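Local coordinates for protein phosphatase (Thermotoga maritima, PDB 1NF2) that probably acts as a magnesium-dependent phosphatase of the haloacid dehalogenase family, with a distinctive substrate-binding domain added to the common core, at residues I20-K23 / D24-N27; N27-K30 / L31-K34; K120-A123 / R124-V128; T246-N249 / N250-G253. All coordinates share one frame; numbering follows the deposited sequence.

Interaction 1 (I20-K23 / D24-N27); sequences ISEK and DRRN. With SO4 (sulfate ion), chain E.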
loop_
_atom_site.group_PDB
_atom_site.type_symbol
_atom_site.label_atom_id
_atom_site.label_comp_id
_atom_site.label_asym_id
_atom_site.label_seq_id
_atom_site.Cartn_x
_atom_site.Cartn_y
_atom_site.Cartn_z
ATOM N N ILE A 20 -4.175 12.710 -10.218
ATOM C CA ILE A 20 -5.598 12.389 -10.240
ATOM C C ILE A 20 -6.301 13.396 -11.149
ATOM O O ILE A 20 -6.181 14.598 -10.939
ATOM C CB ILE A 20 -6.208 12.497 -8.824
ATOM C CG1 ILE A 20 -5.535 11.482 -7.895
ATOM C CG2 ILE A 20 -7.713 12.280 -8.881
ATOM C CD1 ILE A 20 -6.051 11.509 -6.484
ATOM N N SER A 21 -7.026 12.911 -12.151
ATOM C CA SER A 21 -7.739 13.802 -13.067
ATOM C C SER A 21 -8.763 14.641 -12.304
ATOM O O SER A 21 -9.246 14.231 -11.247
ATOM C CB SER A 21 -8.464 12.995 -14.152
ATOM O OG SER A 21 -9.584 12.303 -13.619
ATOM N N GLU A 22 -9.086 15.816 -12.839
ATOM C CA GLU A 22 -10.070 16.692 -12.209
ATOM C C GLU A 22 -11.426 15.998 -12.159
ATOM O O GLU A 22 -12.175 16.139 -11.190
ATOM C CB GLU A 22 -10.205 18.007 -12.990
ATOM C CG GLU A 22 -9.167 19.051 -12.656
ATOM C CD GLU A 22 -9.300 19.569 -11.239
ATOM O OE1 GLU A 22 -10.436 19.882 -10.826
ATOM O OE2 GLU A 22 -8.269 19.676 -10.540
ATOM N N LYS A 23 -11.748 15.251 -13.206
ATOM C CA LYS A 23 -13.028 14.558 -13.228
ATOM C C LYS A 23 -13.139 13.622 -12.011
ATOM O O LYS A 23 -14.127 13.677 -11.263
ATOM C CB LYS A 23 -13.192 13.774 -14.533
ATOM C CG LYS A 23 -14.541 13.075 -14.664
ATOM C CD LYS A 23 -14.624 12.190 -15.905
ATOM C CE LYS A 23 -14.924 12.979 -17.164
ATOM N NZ LYS A 23 -13.939 14.067 -17.398
ATOM N N ASP A 24 -12.123 12.783 -11.799
ATOM C CA ASP A 24 -12.141 11.854 -10.664
ATOM C C ASP A 24 -12.140 12.615 -9.349
ATOM O O ASP A 24 -12.833 12.237 -8.402
ATOM C CB ASP A 24 -10.934 10.901 -10.687
ATOM C CG ASP A 24 -11.007 9.875 -11.807
ATOM O OD1 ASP A 24 -12.112 9.623 -12.345
ATOM O OD2 ASP A 24 -9.945 9.307 -12.143
ATOM N N ARG A 25 -11.357 13.687 -9.284
ATOM C CA ARG A 25 -11.304 14.485 -8.067
ATOM C C ARG A 25 -12.690 15.016 -7.725
ATOM O O ARG A 25 -13.166 14.838 -6.606
ATOM C CB ARG A 25 -10.343 15.664 -8.222
ATOM C CG ARG A 25 -10.186 16.483 -6.948
ATOM C CD ARG A 25 -9.422 17.779 -7.189
ATOM N NE ARG A 25 -10.173 18.714 -8.023
ATOM C CZ ARG A 25 -11.210 19.439 -7.607
ATOM N NH1 ARG A 25 -11.634 19.351 -6.351
ATOM N NH2 ARG A 25 -11.829 20.249 -8.452
ATOM N N ARG A 26 -13.344 15.668 -8.685
ATOM C CA ARG A 26 -14.672 16.217 -8.417
ATOM C C ARG A 26 -15.706 15.172 -7.996
ATOM O O ARG A 26 -16.535 15.434 -7.126
ATOM C CB ARG A 26 -15.183 17.015 -9.620
ATOM C CG ARG A 26 -14.692 18.453 -9.627
ATOM C CD ARG A 26 -15.419 19.278 -10.673
ATOM N NE ARG A 26 -14.650 19.423 -11.904
ATOM C CZ ARG A 26 -13.807 20.422 -12.152
ATOM N NH1 ARG A 26 -13.618 21.379 -11.251
ATOM N NH2 ARG A 26 -13.154 20.461 -13.304
ATOM N N ASN A 27 -15.660 13.989 -8.597
ATOM C CA ASN A 27 -16.613 12.950 -8.227
ATOM C C ASN A 27 -16.377 12.456 -6.811
ATOM O O ASN A 27 -17.331 12.166 -6.083
ATOM C CB ASN A 27 -16.553 11.785 -9.210
ATOM C CG ASN A 27 -17.330 12.063 -10.478
ATOM O OD1 ASN A 27 -18.503 12.431 -10.420
ATOM N ND2 ASN A 27 -16.685 11.887 -11.629
HETATM S S SO4 E . -14.508 23.074 -8.375
HETATM O O1 SO4 E . -14.853 23.612 -7.043
HETATM O O2 SO4 E . -13.065 22.779 -8.416
HETATM O O3 SO4 E . -15.275 21.836 -8.624
HETATM O O4 SO4 E . -14.833 24.069 -9.415
HETATM O O HOH W 1 -7.425 10.103 -12.381
#
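E22 OE1 is gripped by two nitrogens of R25, one turn further along the helix: NH2 lies 2.8 Å from OE1 and NE 3.0 Å from the same oxygen. This is a side-on salt bridge in which both donors converge on one atom. NH2 uses the syn lone pair of OE1, whereas NE meets that oxygen from above the carboxylate plane, the carboxylate and guanidinium planes being turned 47° apart. The same oxygen also sits over one face of the R26 guanidinium, 3.5 Å from R26 NH1, too far out of that plane to receive a proton, so this second pairing is purely electrostatic. The three residues form a salt-bridge network on the first turn of helix 22-31, and a sulfate, probably from the crystallisation liquor, is bound by both arginines. R25 NH2 donates to sulfate O2 (2.8 Å), and R26 NH1 donates to sulfate O3 (3.1 Å).

At the helix start S21 is the N-cap. Its hydroxyl, turned by a chi1 of 72° toward the first helical turn, accepts from D24 N, with 3.2 Å between OG and that nitrogen. A water accepts from S21 N and donates to D24 OD2, bridging cap and third helical residue. S252 and S255 of the neighbouring C-terminal segment bond to S21 OG and D24 OD1 respectively, while I20 lays its CG2 methyl against D24 CB, 3.9 Å away.

Interaction 2 (N27-K30 / L31-K34); sequences NIEK and LSRK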
loop_
_atom_site.group_PDB
_atom_site.type_symbol
_atom_site.label_atom_id
_atom_site.label_comp_id
_atom_site.label_asym_id
_atom_site.label_seq_id
_atom_site.Cartn_x
_atom_site.Cartn_y
_atom_site.Cartn_z
ATOM N N ASN A 27 -15.660 13.989 -8.597
ATOM C CA ASN A 27 -16.613 12.950 -8.227
ATOM C C ASN A 27 -16.377 12.456 -6.811
ATOM O O ASN A 27 -17.331 12.166 -6.083
ATOM C CB ASN A 27 -16.553 11.785 -9.210
ATOM C CG ASN A 27 -17.330 12.063 -10.478
ATOM O OD1 ASN A 27 -18.503 12.431 -10.420
ATOM N ND2 ASN A 27 -16.685 11.887 -11.629
ATOM N N ILE A 28 -15.111 12.364 -6.411
ATOM C CA ILE A 28 -14.796 11.921 -5.060
ATOM C C ILE A 28 -15.310 12.981 -4.085
ATOM O O ILE A 28 -15.944 12.651 -3.081
ATOM C CB ILE A 28 -13.273 11.745 -4.841
ATOM C CG1 ILE A 28 -12.701 10.744 -5.853
ATOM C CG2 ILE A 28 -13.012 11.276 -3.417
ATOM C CD1 ILE A 28 -13.329 9.366 -5.817
ATOM N N GLU A 29 -15.026 14.250 -4.382
ATOM C CA GLU A 29 -15.477 15.367 -3.552
ATOM C C GLU A 29 -16.977 15.276 -3.283
ATOM O O GLU A 29 -17.424 15.448 -2.154
ATOM C CB GLU A 29 -15.172 16.704 -4.241
ATOM C CG GLU A 29 -13.864 17.346 -3.824
ATOM C CD GLU A 29 -13.893 17.833 -2.387
ATOM O OE1 GLU A 29 -12.848 18.311 -1.894
ATOM O OE2 GLU A 29 -14.966 17.743 -1.750
ATOM N N LYS A 30 -17.752 15.007 -4.324
ATOM C CA LYS A 30 -19.199 14.900 -4.170
ATOM C C LYS A 30 -19.599 13.741 -3.245
ATOM O O LYS A 30 -20.503 13.881 -2.415
ATOM C CB LYS A 30 -19.854 14.740 -5.546
ATOM C CG LYS A 30 -19.727 15.977 -6.425
ATOM C CD LYS A 30 -20.142 15.691 -7.861
ATOM C CE LYS A 30 -21.564 15.161 -7.930
ATOM N NZ LYS A 30 -21.954 14.803 -9.324
ATOM N N LEU A 31 -18.925 12.602 -3.385
ATOM C CA LEU A 31 -19.218 11.445 -2.546
ATOM C C LEU A 31 -18.839 11.682 -1.091
ATOM O O LEU A 31 -19.599 11.337 -0.185
ATOM C CB LEU A 31 -18.462 10.209 -3.039
ATOM C CG LEU A 31 -18.932 9.503 -4.307
ATOM C CD1 LEU A 31 -18.015 8.314 -4.582
ATOM C CD2 LEU A 31 -20.369 9.040 -4.132
ATOM N N SER A 32 -17.659 12.264 -0.877
ATOM C CA SER A 32 -17.145 12.516 0.468
ATOM C C SER A 32 -18.146 13.238 1.353
ATOM O O SER A 32 -18.012 13.253 2.578
ATOM C CB SER A 32 -15.853 13.322 0.399
ATOM O OG SER A 32 -16.128 14.682 0.140
ATOM N N ARG A 33 -19.139 13.858 0.727
ATOM C CA ARG A 33 -20.173 14.553 1.470
ATOM C C ARG A 33 -21.233 13.510 1.793
ATOM O O ARG A 33 -21.848 12.936 0.892
ATOM C CB ARG A 33 -20.775 15.679 0.629
ATOM C CG ARG A 33 -21.942 16.395 1.286
ATOM C CD ARG A 33 -21.564 17.015 2.620
ATOM N NE ARG A 33 -22.685 17.750 3.202
ATOM C CZ ARG A 33 -22.630 18.407 4.356
ATOM N NH1 ARG A 33 -21.504 18.426 5.059
ATOM N NH2 ARG A 33 -23.701 19.049 4.808
ATOM N N LYS A 34 -21.421 13.256 3.083
ATOM C CA LYS A 34 -22.388 12.272 3.558
ATOM C C LYS A 34 -21.907 10.818 3.459
ATOM O O LYS A 34 -22.342 9.980 4.249
ATOM C CB LYS A 34 -23.731 12.422 2.819
ATOM C CG LYS A 34 -24.689 11.249 3.026
ATOM C CD LYS A 34 -26.037 11.463 2.348
ATOM C CE LYS A 34 -27.016 12.227 3.234
ATOM N NZ LYS A 34 -26.506 13.561 3.657
#
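S32 OG donates to the carbonyl oxygen of E29, three residues back, and the 2.7 Å between S32 OG and E29 O makes this the shortest polar bond of the turn. The hydroxyl comes in tilted 28° from the carbonyl plane, with a C=O...O angle of 124°. A chi1 of 77° swings OG back over the preceding turn. The backbone nitrogen of S32 is occupied separately, bonding to I28 O at 2.8 Å. One residue is thus fastened to two successive carbonyls, the side chain taking up the E29 oxygen near the end of helix 22-31. L31 N still keeps the helical bond to N27 O (3.2 Å), but R33 N has only a weak and less certain one to K30 O before the chain runs on to strand 36-40.

In the Rossmann-like core of the haloacid dehalogenase fold this helix connects parallel strands 4-8 and 36-40, a beta-alpha-beta crossover. Behind the polar turn, L31 and I28 form its buried side: L31 rests on F5 and I28 on F7 of strand 4-8, and both also touch L258 of helix 253-258. The E29 side chain packs on F56, its OE2 3.8 Å from S32 OG.

Interaction 3 (K120-A123 / R124-V128); sequences KSYA and RHSNV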
loop_
_atom_site.group_PDB
_atom_site.type_symbol
_atom_site.label_atom_id
_atom_site.label_comp_id
_atom_site.label_asym_id
_atom_site.label_seq_id
_atom_site.Cartn_x
_atom_site.Cartn_y
_atom_site.Cartn_z
ATOM N N LYS A 120 19.652 6.425 -3.287
ATOM C CA LYS A 120 19.307 7.638 -4.019
ATOM C C LYS A 120 18.319 7.349 -5.150
ATOM O O LYS A 120 17.276 8.000 -5.263
ATOM C CB LYS A 120 20.568 8.287 -4.596
ATOM C CG LYS A 120 21.584 8.734 -3.551
ATOM C CD LYS A 120 22.809 9.365 -4.204
ATOM C CE LYS A 120 23.842 9.792 -3.168
ATOM N NZ LYS A 120 23.320 10.823 -2.219
ATOM N N SER A 121 18.650 6.361 -5.974
ATOM C CA SER A 121 17.809 5.989 -7.104
ATOM C C SER A 121 16.479 5.354 -6.706
ATOM O O SER A 121 15.499 5.461 -7.441
ATOM C CB SER A 121 18.567 5.034 -8.027
ATOM O OG SER A 121 17.720 4.561 -9.060
ATOM N N TYR A 122 16.438 4.683 -5.556
ATOM C CA TYR A 122 15.195 4.059 -5.127
ATOM C C TYR A 122 14.209 5.104 -4.627
ATOM O O TYR A 122 13.026 5.058 -4.960
ATOM C CB TYR A 122 15.445 3.018 -4.027
ATOM C CG TYR A 122 14.169 2.565 -3.335
ATOM C CD1 TYR A 122 13.647 3.279 -2.251
ATOM C CD2 TYR A 122 13.444 1.475 -3.813
ATOM C CE1 TYR A 122 12.432 2.922 -1.665
ATOM C CE2 TYR A 122 12.228 1.109 -3.235
ATOM C CZ TYR A 122 11.729 1.839 -2.164
ATOM O OH TYR A 122 10.514 1.499 -1.616
ATOM N N ALA A 123 14.700 6.042 -3.823
ATOM C CA ALA A 123 13.853 7.093 -3.277
ATOM C C ALA A 123 13.361 8.006 -4.392
ATOM O O ALA A 123 12.293 8.609 -4.293
ATOM C CB ALA A 123 14.623 7.900 -2.245
ATOM N N ARG A 124 14.162 8.100 -5.448
ATOM C CA ARG A 124 13.845 8.927 -6.604
ATOM C C ARG A 124 12.685 8.297 -7.364
ATOM O O ARG A 124 11.655 8.928 -7.574
ATOM C CB ARG A 124 15.074 9.015 -7.511
ATOM C CG ARG A 124 14.957 9.956 -8.695
ATOM C CD ARG A 124 16.089 9.658 -9.668
ATOM N NE ARG A 124 17.373 9.554 -8.975
ATOM C CZ ARG A 124 18.405 8.833 -9.404
ATOM N NH1 ARG A 124 18.314 8.141 -10.531
ATOM N NH2 ARG A 124 19.530 8.797 -8.697
ATOM N N HIS A 125 12.865 7.040 -7.758
ATOM C CA HIS A 125 11.849 6.314 -8.508
ATOM C C HIS A 125 10.566 6.042 -7.722
ATOM O O HIS A 125 9.479 6.069 -8.294
ATOM C CB HIS A 125 12.417 4.995 -9.058
ATOM C CG HIS A 125 13.449 5.181 -10.130
ATOM N ND1 HIS A 125 14.584 5.947 -9.955
ATOM C CD2 HIS A 125 13.535 4.668 -11.380
ATOM C CE1 HIS A 125 15.324 5.893 -11.048
ATOM N NE2 HIS A 125 14.710 5.122 -11.928
ATOM N N SER A 126 10.660 5.758 -6.427
ATOM C CA SER A 126 9.441 5.512 -5.649
ATOM C C SER A 126 9.132 6.750 -4.805
ATOM O O SER A 126 8.430 6.667 -3.793
ATOM C CB SER A 126 9.619 4.281 -4.752
ATOM O OG SER A 126 10.719 4.421 -3.882
ATOM N N ASN A 127 9.634 7.894 -5.281
ATOM C CA ASN A 127 9.527 9.218 -4.642
ATOM C C ASN A 127 9.057 9.343 -3.195
ATOM O O ASN A 127 7.869 9.512 -2.898
ATOM C CB ASN A 127 8.778 10.227 -5.548
ATOM C CG ASN A 127 7.687 9.598 -6.387
ATOM O OD1 ASN A 127 7.122 10.251 -7.265
ATOM N ND2 ASN A 127 7.376 8.337 -6.124
ATOM N N VAL A 128 10.056 9.287 -2.315
ATOM C CA VAL A 128 9.911 9.374 -0.866
ATOM C C VAL A 128 11.235 9.955 -0.335
ATOM O O VAL A 128 12.272 9.838 -0.994
ATOM C CB VAL A 128 9.724 7.966 -0.237
ATOM C CG1 VAL A 128 8.408 7.348 -0.719
ATOM C CG2 VAL A 128 10.897 7.059 -0.620
#
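The backbone of helix 117-125 closes with i to i-4 bonds from R124 N to K120 O, H125 N to S121 O and S126 N to Y122 O, after which S126 is the first residue to leave helical angles. The side chain of S126 then returns to the same acceptor: OG donates to Y122 O at 2.6 Å, while S126 N stands 2.9 Å from that oxygen. The two donors approach from opposite faces of the carbonyl plane, with OG 40° out of it, so one oxygen holds both the backbone and the hydroxyl. The position of OG, with chi1 at 57°, also places it over one face of the Y122 ring, 3.1 Å above the plane and toward the rim; its closest ring atom is Y122 CE1, 3.2 Å from OG.

The helix is the crossover of a beta-alpha-beta unit between strands 110-112 and 130-132, in the second sheet of the protein, apart from the core sheet beside the metal site. Y122 points its ring into this sheet, bonding through OH to Y105, packing on L110 and meeting Y181 edge-to-face.

On the outer side, R124 folds its guanidinium back along the helix so that one face covers S121 CA, 3.6 Å from the plane and over its centre. The H125 imidazole lies beside S121: ND1 makes a weak bond to S121 O, and CE1 is 3.4 Å from S121 OG. R124 NH1 lies at the edge of that imidazole, in its plane. Past the helix end, V128 CG2 approaches A123 CB at 4.2 Å.

Interaction 4 (T246-N249 / N250-G253); sequences TLTN and NDSG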
loop_
_atom_site.group_PDB
_atom_site.type_symbol
_atom_site.label_atom_id
_atom_site.label_comp_id
_atom_site.label_asym_id
_atom_site.label_seq_id
_atom_site.Cartn_x
_atom_site.Cartn_y
_atom_site.Cartn_z
ATOM N N THR A 246 -13.926 -1.076 -16.010
ATOM C CA THR A 246 -14.082 0.285 -16.476
ATOM C C THR A 246 -12.938 0.668 -17.402
ATOM O O THR A 246 -12.241 -0.203 -17.942
ATOM C CB THR A 246 -14.160 1.247 -15.263
ATOM O OG1 THR A 246 -14.442 2.581 -15.712
ATOM C CG2 THR A 246 -12.849 1.228 -14.463
ATOM N N LEU A 247 -12.758 1.967 -17.599
ATOM C CA LEU A 247 -11.698 2.461 -18.456
ATOM C C LEU A 247 -10.357 2.369 -17.740
ATOM O O LEU A 247 -10.250 1.872 -16.617
ATOM C CB LEU A 247 -11.959 3.915 -18.846
ATOM C CG LEU A 247 -13.257 4.193 -19.611
ATOM C CD1 LEU A 247 -13.343 5.675 -19.937
ATOM C CD2 LEU A 247 -13.301 3.357 -20.886
ATOM N N THR A 248 -9.337 2.877 -18.408
ATOM C CA THR A 248 -7.981 2.879 -17.901
ATOM C C THR A 248 -7.784 3.965 -16.835
ATOM O O THR A 248 -8.594 4.883 -16.717
ATOM C CB THR A 248 -7.022 3.079 -19.099
ATOM O OG1 THR A 248 -6.183 1.929 -19.234
ATOM C CG2 THR A 248 -6.208 4.332 -18.947
ATOM N N ASN A 249 -6.712 3.857 -16.057
ATOM C CA ASN A 249 -6.432 4.843 -15.021
ATOM C C ASN A 249 -5.893 6.145 -15.619
ATOM O O ASN A 249 -5.855 7.175 -14.948
ATOM C CB ASN A 249 -5.432 4.286 -13.991
ATOM C CG ASN A 249 -4.048 4.047 -14.577
ATOM O OD1 ASN A 249 -3.035 4.437 -13.984
ATOM N ND2 ASN A 249 -3.996 3.399 -15.732
ATOM N N ASN A 250 -5.481 6.091 -16.880
ATOM C CA ASN A 250 -4.955 7.260 -17.585
ATOM C C ASN A 250 -6.102 8.114 -18.082
ATOM O O ASN A 250 -5.939 9.295 -18.390
ATOM C CB ASN A 250 -4.081 6.820 -18.749
ATOM C CG ASN A 250 -2.757 6.272 -18.286
ATOM O OD1 ASN A 250 -2.225 5.321 -18.860
ATOM N ND2 ASN A 250 -2.209 6.877 -17.239
ATOM N N ASP A 251 -7.269 7.501 -18.185
ATOM C CA ASP A 251 -8.448 8.235 -18.575
ATOM C C ASP A 251 -8.975 8.549 -17.190
ATOM O O ASP A 251 -8.218 8.938 -16.292
ATOM C CB ASP A 251 -9.424 7.332 -19.320
ATOM C CG ASP A 251 -8.758 6.560 -20.437
ATOM O OD1 ASP A 251 -8.158 7.199 -21.329
ATOM O OD2 ASP A 251 -8.829 5.311 -20.422
ATOM N N SER A 252 -10.265 8.373 -17.002
ATOM C CA SER A 252 -10.842 8.604 -15.696
ATOM C C SER A 252 -11.742 7.399 -15.548
ATOM O O SER A 252 -12.963 7.520 -15.423
ATOM C CB SER A 252 -11.633 9.913 -15.674
ATOM O OG SER A 252 -10.755 11.021 -15.785
ATOM N N GLY A 253 -11.101 6.229 -15.611
ATOM C CA GLY A 253 -11.806 4.968 -15.503
ATOM C C GLY A 253 -12.688 4.924 -14.279
ATOM O O GLY A 253 -13.788 4.368 -14.324
#
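T248 and D251 set their side chains at about a right angle, with D251 OD2 brought up against T248 CB, 3.2 Å away. The carboxylate turns back over the loop, its CG beside the backbone N (chi1 -50°), and from there OD2 also reaches the amide of T248, though the bond to T248 N is weak. The contact runs both ways, since T248 O receives D251 N at 3.3 Å and G253 N at 3.1 Å. These two donors reach the oxygen from opposite faces of its plane; D251 N stands 70° out of it, while G253 N is tilted only 25°. N249 and N250, in between, extend their side chains side by side and pointing the same way.

Across the mouth of the loop, L247 presses CB on the alpha carbon of G253, 3.5 Å apart. T246 OG1 faces G253 O; the hydrogen bond it donates is modelled very short.

This loop leads from strand 244-245, at an edge of the core sheet, into helix 253-258, and its near end stays tied to the end of strand 227-230 and the loop after it by backbone bonds of T246 with A230 and L247 with E232. S252 sits at the N-cap position, though its hydroxyl makes no capping bond and turns to S21 instead. The side chain of N249 comes to about 8 Å from the bound magnesium ion. With the D251 carboxylate folded back on T248, the residue whose carbonyl takes both amides, backbone and side-chain polar groups share in fixing the turn, and N233 holds N249 N from outside.

Three of the four contacts lie in the core domain, and interaction 3 stands apart in the second domain. Interactions 1 and 2 follow one another along helix 22-31, sharing N27, with centres about 11 Å apart. Interaction 4 comes last in the chain yet returns to the start of that helix: its centre is also about 11 Å from that of interaction 1, and S21 and S252, both N-cap residues, touch through their hydroxyls, so that the starts of helices 22-31 and 253-258 are joined. Interaction 3, on helix 117-125, has its centre about 26 Å from those of interactions 1 and 4, yet the side chain of N127 is about 7 Å from that of the magnesium ligand D10, which brings the loop after this helix toward the metal site.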